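PDB 2AU3: DNA primase from Aquifex aeolicus, which probably synthesises the short RNA primers that DNA polymerase extends during DNA replication, using an N-terminal zinc-binding domain and a central polymerase core. Local coordinates for residues I14-V17 with D18-E22; K138-K142 with F143-Y147; A166-T170 with K171-S175. One frame throughout, in Å; residues are numbered along the deposited sequence.

Contact 1: residues I14-V17 with D18-E22; sequences IDIV and DVISE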
ATOM      1  N   ILE A  14       8.634  24.687   8.206  1.00 22.89           N
ATOM      2  CA  ILE A  14       9.948  24.021   8.217  1.00 24.64           C
ATOM      3  C   ILE A  14      10.349  23.579   6.814  1.00 24.54           C
ATOM      4  O   ILE A  14       9.503  23.156   6.030  1.00 24.98           O
ATOM      5  CB  ILE A  14       9.949  22.778   9.137  1.00 24.52           C
ATOM      6  CG1 ILE A  14       9.824  23.187  10.602  1.00 25.84           C
ATOM      7  CG2 ILE A  14      11.226  22.012   8.956  1.00 25.86           C
ATOM      8  CD1 ILE A  14       9.219  22.082  11.457  1.00 28.49           C
ATOM      9  N   ASP A  15      11.636  23.698   6.499  1.00 25.29           N
ATOM     10  CA  ASP A  15      12.196  23.063   5.312  1.00 24.58           C
ATOM     11  C   ASP A  15      13.148  22.002   5.822  1.00 23.12           C
ATOM     12  O   ASP A  15      14.133  22.316   6.489  1.00 22.86           O
ATOM     13  CB  ASP A  15      12.956  24.085   4.434  1.00 26.09           C
ATOM     14  CG  ASP A  15      13.418  23.498   3.088  1.00 29.71           C
ATOM     15  OD1 ASP A  15      13.462  22.244   2.920  1.00 34.26           O
ATOM     16  OD2 ASP A  15      13.751  24.220   2.124  1.00 34.68           O
ATOM     17  N   ILE A  16      12.842  20.739   5.530  1.00 21.55           N
ATOM     18  CA  ILE A  16      13.619  19.625   6.064  1.00 20.89           C
ATOM     19  C   ILE A  16      15.108  19.711   5.730  1.00 20.84           C
ATOM     20  O   ILE A  16      15.944  19.277   6.512  1.00 20.64           O
ATOM     21  CB  ILE A  16      13.031  18.291   5.588  1.00 20.70           C
ATOM     22  CG1 ILE A  16      13.648  17.125   6.365  1.00 19.69           C
ATOM     23  CG2 ILE A  16      13.170  18.141   4.055  1.00 18.20           C
ATOM     24  CD1 ILE A  16      12.840  15.800   6.196  1.00 21.69           C
ATOM     25  N   VAL A  17      15.428  20.287   4.568  1.00 20.68           N
ATOM     26  CA  VAL A  17      16.811  20.469   4.147  1.00 21.98           C
ATOM     27  C   VAL A  17      17.565  21.357   5.145  1.00 21.89           C
ATOM     28  O   VAL A  17      18.650  20.998   5.613  1.00 22.29           O
ATOM     29  CB  VAL A  17      16.893  21.029   2.693  1.00 22.41           C
ATOM     30  CG1 VAL A  17      18.326  21.393   2.311  1.00 24.75           C
ATOM     31  CG2 VAL A  17      16.354  20.015   1.709  1.00 22.69           C
ATOM     32  N   ASP A  18      16.989  22.498   5.496  1.00 22.20           N
ATOM     33  CA  ASP A  18      17.609  23.354   6.523  1.00 22.63           C
ATOM     34  C   ASP A  18      17.774  22.626   7.869  1.00 22.24           C
ATOM     35  O   ASP A  18      18.833  22.734   8.506  1.00 22.67           O
ATOM     36  CB  ASP A  18      16.823  24.658   6.741  1.00 22.60           C
ATOM     37  CG  ASP A  18      16.757  25.530   5.490  1.00 24.50           C
ATOM     38  OD1 ASP A  18      17.732  25.559   4.706  1.00 25.19           O
ATOM     39  OD2 ASP A  18      15.760  26.230   5.213  1.00 26.50           O
ATOM     40  N   VAL A  19      16.755  21.895   8.323  1.00 22.41           N
ATOM     41  CA  VAL A  19      16.927  21.256   9.647  1.00 22.44           C
ATOM     42  C   VAL A  19      17.940  20.133   9.704  1.00 22.35           C
ATOM     43  O   VAL A  19      18.747  20.100  10.632  1.00 22.34           O
ATOM     44  CB  VAL A  19      15.614  20.998  10.515  1.00 23.38           C
ATOM     45  CG1 VAL A  19      14.344  21.334   9.805  1.00 23.04           C
ATOM     46  CG2 VAL A  19      15.584  19.600  11.165  1.00 22.28           C
ATOM     47  N   ILE A  20      17.950  19.247   8.706  1.00 21.42           N
ATOM     48  CA  ILE A  20      18.893  18.143   8.730  1.00 21.44           C
ATOM     49  C   ILE A  20      20.344  18.614   8.466  1.00 21.96           C
ATOM     50  O   ILE A  20      21.308  18.033   8.996  1.00 21.78           O
ATOM     51  CB  ILE A  20      18.430  17.010   7.769  1.00 21.17           C
ATOM     52  CG1 ILE A  20      17.013  16.529   8.183  1.00 20.80           C
ATOM     53  CG2 ILE A  20      19.438  15.855   7.761  1.00 21.66           C
ATOM     54  CD1 ILE A  20      16.564  15.145   7.630  1.00 20.66           C
ATOM     55  N   SER A  21      20.494  19.669   7.672  1.00 22.09           N
ATOM     56  CA  SER A  21      21.824  20.214   7.373  1.00 24.54           C
ATOM     57  C   SER A  21      22.554  20.765   8.612  1.00 25.32           C
ATOM     58  O   SER A  21      23.778  20.794   8.644  1.00 25.93           O
ATOM     59  CB  SER A  21      21.742  21.295   6.285  1.00 24.97           C
ATOM     60  OG  SER A  21      23.047  21.643   5.829  1.00 28.72           O
ATOM     61  N   GLU A  22      21.801  21.203   9.619  1.00 26.06           N
ATOM     62  CA  GLU A  22      22.373  21.573  10.913  1.00 27.30           C
ATOM     63  C   GLU A  22      23.131  20.396  11.559  1.00 27.19           C
ATOM     64  O   GLU A  22      24.147  20.596  12.228  1.00 27.41           O
ATOM     65  CB  GLU A  22      21.264  22.048  11.858  1.00 27.96           C
ATOM     66  CG  GLU A  22      20.469  23.249  11.339  1.00 30.09           C
ATOM     67  CD  GLU A  22      20.126  24.250  12.431  1.00 34.64           C
ATOM     68  OE1 GLU A  22      19.416  23.891  13.394  1.00 34.62           O
ATOM     69  OE2 GLU A  22      20.549  25.412  12.322  1.00 36.97           O
TER
HETATM   70  O   HOH W   1      13.856  26.112   6.940  1.00 42.64           O

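Contact 2: residues K138-K142 with F143-Y147; sequences KVARK and FDLGY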
ATOM      1  N   LYS A 138      15.408  -4.744   0.295  1.00 18.89           N
ATOM      2  CA  LYS A 138      15.200  -3.341  -0.093  1.00 18.84           C
ATOM      3  C   LYS A 138      13.715  -2.997  -0.080  1.00 17.56           C
ATOM      4  O   LYS A 138      13.339  -1.910   0.362  1.00 16.62           O
ATOM      5  CB  LYS A 138      15.771  -3.040  -1.475  1.00 19.82           C
ATOM      6  CG  LYS A 138      17.296  -3.290  -1.603  1.00 23.47           C
ATOM      7  CD  LYS A 138      17.811  -2.833  -2.985  1.00 29.13           C
ATOM      8  CE  LYS A 138      17.680  -3.923  -4.062  1.00 35.41           C
ATOM      9  NZ  LYS A 138      18.026  -5.328  -3.593  1.00 37.91           N
ATOM     10  N   VAL A 139      12.881  -3.926  -0.562  1.00 15.94           N
ATOM     11  CA  VAL A 139      11.408  -3.741  -0.549  1.00 15.77           C
ATOM     12  C   VAL A 139      10.887  -3.803   0.880  1.00 15.29           C
ATOM     13  O   VAL A 139      10.038  -3.009   1.251  1.00 15.24           O
ATOM     14  CB  VAL A 139      10.678  -4.795  -1.422  1.00 15.61           C
ATOM     15  CG1 VAL A 139       9.136  -4.788  -1.177  1.00 14.74           C
ATOM     16  CG2 VAL A 139      10.983  -4.563  -2.881  1.00 18.41           C
ATOM     17  N   ALA A 140      11.407  -4.736   1.699  1.00 16.03           N
ATOM     18  CA  ALA A 140      10.969  -4.843   3.092  1.00 16.39           C
ATOM     19  C   ALA A 140      11.154  -3.493   3.810  1.00 17.40           C
ATOM     20  O   ALA A 140      10.275  -3.059   4.564  1.00 18.42           O
ATOM     21  CB  ALA A 140      11.736  -5.979   3.832  1.00 16.62           C
ATOM     22  N   ARG A 141      12.287  -2.833   3.554  1.00 16.73           N
ATOM     23  CA  ARG A 141      12.580  -1.520   4.117  1.00 17.73           C
ATOM     24  C   ARG A 141      11.749  -0.374   3.533  1.00 17.51           C
ATOM     25  O   ARG A 141      11.279   0.498   4.284  1.00 16.93           O
ATOM     26  CB  ARG A 141      14.049  -1.196   3.946  1.00 17.79           C
ATOM     27  CG  ARG A 141      14.942  -2.055   4.840  1.00 20.87           C
ATOM     28  CD  ARG A 141      16.394  -1.655   4.802  1.00 25.83           C
ATOM     29  NE  ARG A 141      16.986  -1.796   3.473  1.00 31.28           N
ATOM     30  CZ  ARG A 141      17.801  -2.791   3.097  1.00 32.15           C
ATOM     31  NH1 ARG A 141      18.112  -3.781   3.941  1.00 34.10           N
ATOM     32  NH2 ARG A 141      18.288  -2.802   1.864  1.00 30.47           N
ATOM     33  N   LYS A 142      11.576  -0.376   2.203  1.00 16.66           N
ATOM     34  CA  LYS A 142      10.726   0.622   1.553  1.00 15.79           C
ATOM     35  C   LYS A 142       9.318   0.631   2.119  1.00 14.86           C
ATOM     36  O   LYS A 142       8.732   1.712   2.335  1.00 14.36           O
ATOM     37  CB  LYS A 142      10.644   0.400   0.044  1.00 16.00           C
ATOM     38  CG  LYS A 142       9.743   1.425  -0.663  1.00 15.29           C
ATOM     39  CD  LYS A 142       9.714   1.133  -2.154  1.00 18.47           C
ATOM     40  CE  LYS A 142       8.881   2.156  -2.905  1.00 21.43           C
ATOM     41  NZ  LYS A 142       9.341   3.557  -2.739  1.00 19.04           N
ATOM     42  N   PHE A 143       8.773  -0.573   2.302  1.00 13.91           N
ATOM     43  CA  PHE A 143       7.401  -0.759   2.753  1.00 14.79           C
ATOM     44  C   PHE A 143       7.255  -0.793   4.277  1.00 15.35           C
ATOM     45  O   PHE A 143       6.144  -0.952   4.785  1.00 14.51           O
ATOM     46  CB  PHE A 143       6.777  -2.017   2.128  1.00 13.76           C
ATOM     47  CG  PHE A 143       6.278  -1.797   0.722  1.00 13.44           C
ATOM     48  CD1 PHE A 143       4.933  -1.473   0.475  1.00 14.02           C
ATOM     49  CD2 PHE A 143       7.147  -1.840  -0.335  1.00 13.29           C
ATOM     50  CE1 PHE A 143       4.471  -1.246  -0.843  1.00 12.24           C
ATOM     51  CE2 PHE A 143       6.691  -1.613  -1.654  1.00 14.95           C
ATOM     52  CZ  PHE A 143       5.315  -1.321  -1.889  1.00 14.47           C
ATOM     53  N   ASP A 144       8.371  -0.616   4.986  1.00 14.31           N
ATOM     54  CA  ASP A 144       8.352  -0.470   6.446  1.00 15.82           C
ATOM     55  C   ASP A 144       7.824  -1.743   7.149  1.00 14.90           C
ATOM     56  O   ASP A 144       7.194  -1.680   8.201  1.00 16.13           O
ATOM     57  CB  ASP A 144       7.577   0.804   6.877  1.00 15.67           C
ATOM     58  CG  ASP A 144       8.259   2.082   6.415  1.00 19.02           C
ATOM     59  OD1 ASP A 144       7.579   2.979   5.877  1.00 23.08           O
ATOM     60  OD2 ASP A 144       9.497   2.274   6.528  1.00 22.92           O
ATOM     61  N   LEU A 145       8.144  -2.897   6.578  1.00 14.94           N
ATOM     62  CA  LEU A 145       7.783  -4.168   7.191  1.00 14.44           C
ATOM     63  C   LEU A 145       8.310  -4.269   8.589  1.00 15.20           C
ATOM     64  O   LEU A 145       9.447  -3.800   8.902  1.00 14.80           O
ATOM     65  CB  LEU A 145       8.261  -5.352   6.364  1.00 13.95           C
ATOM     66  CG  LEU A 145       7.731  -5.415   4.931  1.00 14.60           C
ATOM     67  CD1 LEU A 145       7.834  -6.840   4.485  1.00 19.02           C
ATOM     68  CD2 LEU A 145       6.329  -4.903   4.740  1.00 18.55           C
ATOM     69  N   GLY A 146       7.505  -4.906   9.439  1.00 14.07           N
ATOM     70  CA  GLY A 146       7.891  -5.060  10.817  1.00 14.57           C
ATOM     71  C   GLY A 146       7.531  -6.394  11.432  1.00 15.48           C
ATOM     72  O   GLY A 146       7.166  -7.363  10.735  1.00 16.87           O
ATOM     73  N   TYR A 147       7.616  -6.428  12.758  1.00 15.95           N
ATOM     74  CA  TYR A 147       7.327  -7.595  13.563  1.00 15.55           C
ATOM     75  C   TYR A 147       6.864  -7.092  14.914  1.00 16.70           C
ATOM     76  O   TYR A 147       7.432  -6.119  15.431  1.00 16.02           O
ATOM     77  CB  TYR A 147       8.599  -8.400  13.752  1.00 16.03           C
ATOM     78  CG  TYR A 147       8.430  -9.605  14.632  1.00 18.71           C
ATOM     79  CD1 TYR A 147       7.510 -10.596  14.318  1.00 21.23           C
ATOM     80  CD2 TYR A 147       9.165  -9.731  15.810  1.00 22.84           C
ATOM     81  CE1 TYR A 147       7.346 -11.695  15.143  1.00 21.53           C
ATOM     82  CE2 TYR A 147       9.019 -10.834  16.632  1.00 25.06           C
ATOM     83  CZ  TYR A 147       8.112 -11.804  16.290  1.00 25.33           C
ATOM     84  OH  TYR A 147       7.967 -12.882  17.120  1.00 29.23           O
TER
HETATM   85  O   HOH W   2      11.550  -2.865   7.441  1.00 21.44           O

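Contact 3: residues A166-T170 with K171-S175; sequences AYLET and KNLLS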
ATOM      1  N   ALA A 166      -3.983   8.175  22.644  1.00 25.63           N
ATOM      2  CA  ALA A 166      -4.228   8.346  21.214  1.00 24.39           C
ATOM      3  C   ALA A 166      -4.248   7.009  20.483  1.00 23.95           C
ATOM      4  O   ALA A 166      -5.133   6.772  19.660  1.00 24.57           O
ATOM      5  CB  ALA A 166      -3.211   9.250  20.602  1.00 23.87           C
ATOM      6  N   TYR A 167      -3.268   6.147  20.762  1.00 23.73           N
ATOM      7  CA  TYR A 167      -3.157   4.891  20.024  1.00 22.95           C
ATOM      8  C   TYR A 167      -4.379   3.997  20.237  1.00 23.89           C
ATOM      9  O   TYR A 167      -4.777   3.258  19.334  1.00 22.75           O
ATOM     10  CB  TYR A 167      -1.856   4.130  20.339  1.00 22.22           C
ATOM     11  CG  TYR A 167      -1.585   3.016  19.325  1.00 19.99           C
ATOM     12  CD1 TYR A 167      -1.369   3.323  17.978  1.00 18.79           C
ATOM     13  CD2 TYR A 167      -1.606   1.670  19.697  1.00 20.75           C
ATOM     14  CE1 TYR A 167      -1.145   2.328  17.016  1.00 17.66           C
ATOM     15  CE2 TYR A 167      -1.392   0.651  18.732  1.00 19.92           C
ATOM     16  CZ  TYR A 167      -1.159   1.011  17.385  1.00 15.28           C
ATOM     17  OH  TYR A 167      -0.923   0.050  16.427  1.00 17.45           O
ATOM     18  N   LEU A 168      -4.973   4.085  21.434  1.00 24.84           N
ATOM     19  CA  LEU A 168      -6.146   3.284  21.804  1.00 25.52           C
ATOM     20  C   LEU A 168      -7.342   3.561  20.912  1.00 26.49           C
ATOM     21  O   LEU A 168      -8.151   2.675  20.674  1.00 26.84           O
ATOM     22  CB  LEU A 168      -6.522   3.519  23.286  1.00 25.88           C
ATOM     23  CG  LEU A 168      -5.615   2.858  24.340  1.00 25.17           C
ATOM     24  CD1 LEU A 168      -5.841   3.424  25.766  1.00 26.07           C
ATOM     25  CD2 LEU A 168      -5.754   1.317  24.327  1.00 26.68           C
ATOM     26  N   GLU A 169      -7.446   4.788  20.403  1.00 27.19           N
ATOM     27  CA  GLU A 169      -8.456   5.120  19.408  1.00 27.87           C
ATOM     28  C   GLU A 169      -8.348   4.321  18.091  1.00 27.34           C
ATOM     29  O   GLU A 169      -9.300   4.311  17.312  1.00 27.23           O
ATOM     30  CB  GLU A 169      -8.447   6.627  19.091  1.00 28.72           C
ATOM     31  CG  GLU A 169      -8.870   7.525  20.253  1.00 32.25           C
ATOM     32  CD  GLU A 169     -10.366   7.478  20.532  1.00 36.95           C
ATOM     33  OE1 GLU A 169     -11.150   7.223  19.583  1.00 37.78           O
ATOM     34  OE2 GLU A 169     -10.760   7.693  21.702  1.00 39.42           O
ATOM     35  N   THR A 170      -7.203   3.686  17.833  1.00 26.34           N
ATOM     36  CA  THR A 170      -7.043   2.882  16.590  1.00 25.81           C
ATOM     37  C   THR A 170      -7.624   1.479  16.705  1.00 25.68           C
ATOM     38  O   THR A 170      -7.869   0.826  15.690  1.00 25.62           O
ATOM     39  CB  THR A 170      -5.576   2.751  16.162  1.00 25.53           C
ATOM     40  OG1 THR A 170      -4.835   2.072  17.185  1.00 23.53           O
ATOM     41  CG2 THR A 170      -4.900   4.127  16.024  1.00 25.06           C
ATOM     42  N   LYS A 171      -7.807   1.023  17.944  1.00 25.51           N
ATOM     43  CA  LYS A 171      -8.213  -0.354  18.252  1.00 26.70           C
ATOM     44  C   LYS A 171      -7.176  -1.419  17.860  1.00 25.75           C
ATOM     45  O   LYS A 171      -7.507  -2.606  17.705  1.00 24.85           O
ATOM     46  CB  LYS A 171      -9.607  -0.678  17.678  1.00 26.78           C
ATOM     47  CG  LYS A 171     -10.719   0.191  18.261  1.00 31.50           C
ATOM     48  CD  LYS A 171     -11.254   1.138  17.221  1.00 35.50           C
ATOM     49  CE  LYS A 171     -12.742   0.965  17.032  1.00 38.00           C
ATOM     50  NZ  LYS A 171     -13.029   0.556  15.631  1.00 38.94           N
ATOM     51  N   ASN A 172      -5.928  -0.988  17.705  1.00 25.59           N
ATOM     52  CA  ASN A 172      -4.833  -1.902  17.427  1.00 25.81           C
ATOM     53  C   ASN A 172      -4.280  -2.499  18.698  1.00 26.74           C
ATOM     54  O   ASN A 172      -3.323  -3.271  18.668  1.00 26.33           O
ATOM     55  CB  ASN A 172      -3.725  -1.208  16.627  1.00 25.01           C
ATOM     56  CG  ASN A 172      -4.159  -0.868  15.229  1.00 24.39           C
ATOM     57  OD1 ASN A 172      -4.865  -1.639  14.585  1.00 22.54           O
ATOM     58  ND2 ASN A 172      -3.769   0.298  14.762  1.00 20.42           N
ATOM     59  N   LEU A 173      -4.898  -2.120  19.811  1.00 28.72           N
ATOM     60  CA  LEU A 173      -4.550  -2.604  21.147  1.00 30.41           C
ATOM     61  C   LEU A 173      -5.778  -3.165  21.859  1.00 31.72           C
ATOM     62  O   LEU A 173      -6.785  -2.476  22.002  1.00 31.82           O
ATOM     63  CB  LEU A 173      -4.006  -1.446  21.977  1.00 30.61           C
ATOM     64  CG  LEU A 173      -2.661  -1.655  22.634  1.00 31.60           C
ATOM     65  CD1 LEU A 173      -1.695  -2.206  21.622  1.00 32.50           C
ATOM     66  CD2 LEU A 173      -2.169  -0.347  23.249  1.00 28.67           C
ATOM     67  N   LEU A 174      -5.681  -4.411  22.304  1.00 32.80           N
ATOM     68  CA  LEU A 174      -6.696  -5.028  23.142  1.00 34.43           C
ATOM     69  C   LEU A 174      -6.393  -4.757  24.624  1.00 35.09           C
ATOM     70  O   LEU A 174      -5.233  -4.562  25.002  1.00 35.35           O
ATOM     71  CB  LEU A 174      -6.723  -6.537  22.892  1.00 34.94           C
ATOM     72  CG  LEU A 174      -7.182  -7.021  21.512  1.00 37.20           C
ATOM     73  CD1 LEU A 174      -6.206  -8.046  20.951  1.00 38.91           C
ATOM     74  CD2 LEU A 174      -8.576  -7.621  21.617  1.00 39.98           C
ATOM     75  N   SER A 175      -7.443  -4.723  25.448  1.00 36.10           N
ATOM     76  CA  SER A 175      -7.297  -4.723  26.902  1.00 37.29           C
ATOM     77  C   SER A 175      -8.043  -5.914  27.519  1.00 38.35           C
ATOM     78  O   SER A 175      -9.261  -5.873  27.671  1.00 38.35           O
ATOM     79  CB  SER A 175      -7.792  -3.410  27.512  1.00 36.99           C
ATOM     80  OG  SER A 175      -7.170  -3.184  28.763  1.00 35.80           O
TER
HETATM   81  O   HOH W   3      -0.650  -2.448  17.372  1.00 18.55           O
HETATM   82  O   HOH W   4      -6.829  -0.040  20.937  1.00 47.77           O

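Contact 1: residues I14-V17 with D18-E22
With CG1 of Ile16 anti to its backbone N (chi1 -168°) and CG1 of Ile20 swung back beside its own N (chi1 -58°), the two isoleucines run alongside each other in the same direction, one turn apart at the start of helix 16-23 in the zinc-binding domain. Ile16 CG1 comes within 3.7 Å of Ile20 CD1, and the pair forms a greasy ridge that rests on Val49 and on helix 67-75. The branched chains suit this face because they present apolar carbon to Val49, Ala67 and Phe70. Asp15 is the N-cap. Its carboxylate oxygen OD1 accepts from Val17 N at 3.2 Å, the donor coming from above the carboxylate plane, and also from the side-chain amide of Gln54; a short acidic residue fits here, where amide N-H groups lack helical acceptors. The first helical bonds then close in sequence, Ile20 N to Ile16 O being 3.0 Å long and nearly straight at 172°. Ahead of the cap, Ile14 crosses Val19 at an angle, both reaching Tyr90. Asp18 brings OD2 to 4.2 Å from Asp15 OD2, an approach of like charges that the cap bonds of Asp15 probably help to offset, as does water 1, which donates to Asp18 OD2 at 2.6 Å.

Contact 2: residues K138-K142 with F143-Y147
Helix 137-142 hands its last turn to Phe143, Asp144 and Leu145 through a Schellman motif, in which Asp144 takes positive phi (63°) and the chain folds back on the helix end. Leu145 N reaches back five residues to Ala140 O at 2.9 Å, and Asp144 N makes a weaker bond to Arg141 O. One residue before Asp144, Phe143 N donates to Val139 O in the ordinary helical manner. Water 2 lies within bonding distance of the carbonyl oxygens of Ala140 and Leu145, 2.7 Å from Leu145 O.

The side chains of Phe143 and Leu145 pack back on the last turn. Phe143 holds its ring beside its own backbone N (chi1 -81°), which lays it alongside Val139: Val139 CG1 is 3.7 Å from Phe143 CD2, and Val139 O sits at the ring edge, in its plane. The aliphatic part of Lys142, fully extended as far as CE, crosses the ring at a slant with CD 4.1 Å from Phe143 CE2, so a long chain can contribute carbon while carrying its ammonium group away. Leu145 closes the apolar contact that commonly accompanies this motif, its CD1 lying 4.0 Å from Ala140 CB; the small alanine leaves room for the leucine branch.

Asp144 forms salt bridges with Arg117, Lys57 and Lys194, which probably keep this buried acid ionised. Val139 and Phe143 pack against helix 253-261, with Phe260 meeting the Phe143 ring edge-to-face, while Leu145 rests on helix 101-122 and Gly146 joins strand 188-194 through Val190.

Contact 3: residues A166-T170 with K171-S175
Tyr167 sets the hydroxyl end of its ring against Asn172, OH lying 3.1 Å from Asn172 CB, and the two side chains cross at about a right angle. The ring and amide planes are turned 43° apart, and Asn172 ND2 gives OH only a weak, strongly bent bond of 3.3 Å (122° at the hydrogen). Tyr167 CG stands anti to the backbone N, which throws the ring forward from helix 164-168 toward the residues that follow it. Thr170 OG1 stands over the centre of one ring face. Its place follows from chi1 of 62°, between the backbone N and the carbonyl carbon: from there the hydroxyl approaches Tyr167 O so closely that the length of that bond is doubtful, while the same oxygen accepts from Asn172 N at 3.3 Å. Threonine suits this spot because its short hydroxyl lies between the helix carbonyl and the departing chain.

Residues Leu168 to Lys171 make a type I beta turn. Lys171 N approaches Leu168 O from well above the carbonyl plane, at 3.2 Å, and Lys171 takes positive phi to redirect the chain. The resulting bend returns Leu173 over the helix end, its CB 4.0 Å from Leu168 CD2 and its CD1 at the edge of the Tyr167 ring; leucine suits this place by offering apolar carbon to both. Water 3 joins Tyr167 OH with Asn172 O, and water 4 donates to the carbonyl oxygens of Leu168 and Leu173.

Asn172 OD1 is hydrogen-bonded to Ser219 OG. Around this corner, Tyr167 packs on helix 101-122 and on Leu158 of helix 151-161, Leu173 touches Leu154 of that second helix, and strand 173-174 pairs antiparallel with strand 182-183.

From the N terminus the three contacts follow one another in series, none nesting within or crossing another. Contact 1 closes no loop: it starts helix 16-23 and fastens it to the helices of the zinc-binding domain. Contacts 2 and 3 each turn the chain from a helix into a strand. Contact 2 ends helix 137-142 and leads into strand 146-147, an outermost strand of the four-stranded antiparallel sheet in the catalytic core. Contact 3 follows helix 164-168 and opens the small two-stranded sheet of 173-174 and 182-183. Contacts 2 and 3, with nearest atoms about 10 Å apart, share helix 101-122 as a packing partner; the nearest atoms of contacts 1 and 2 are about 14 Å apart.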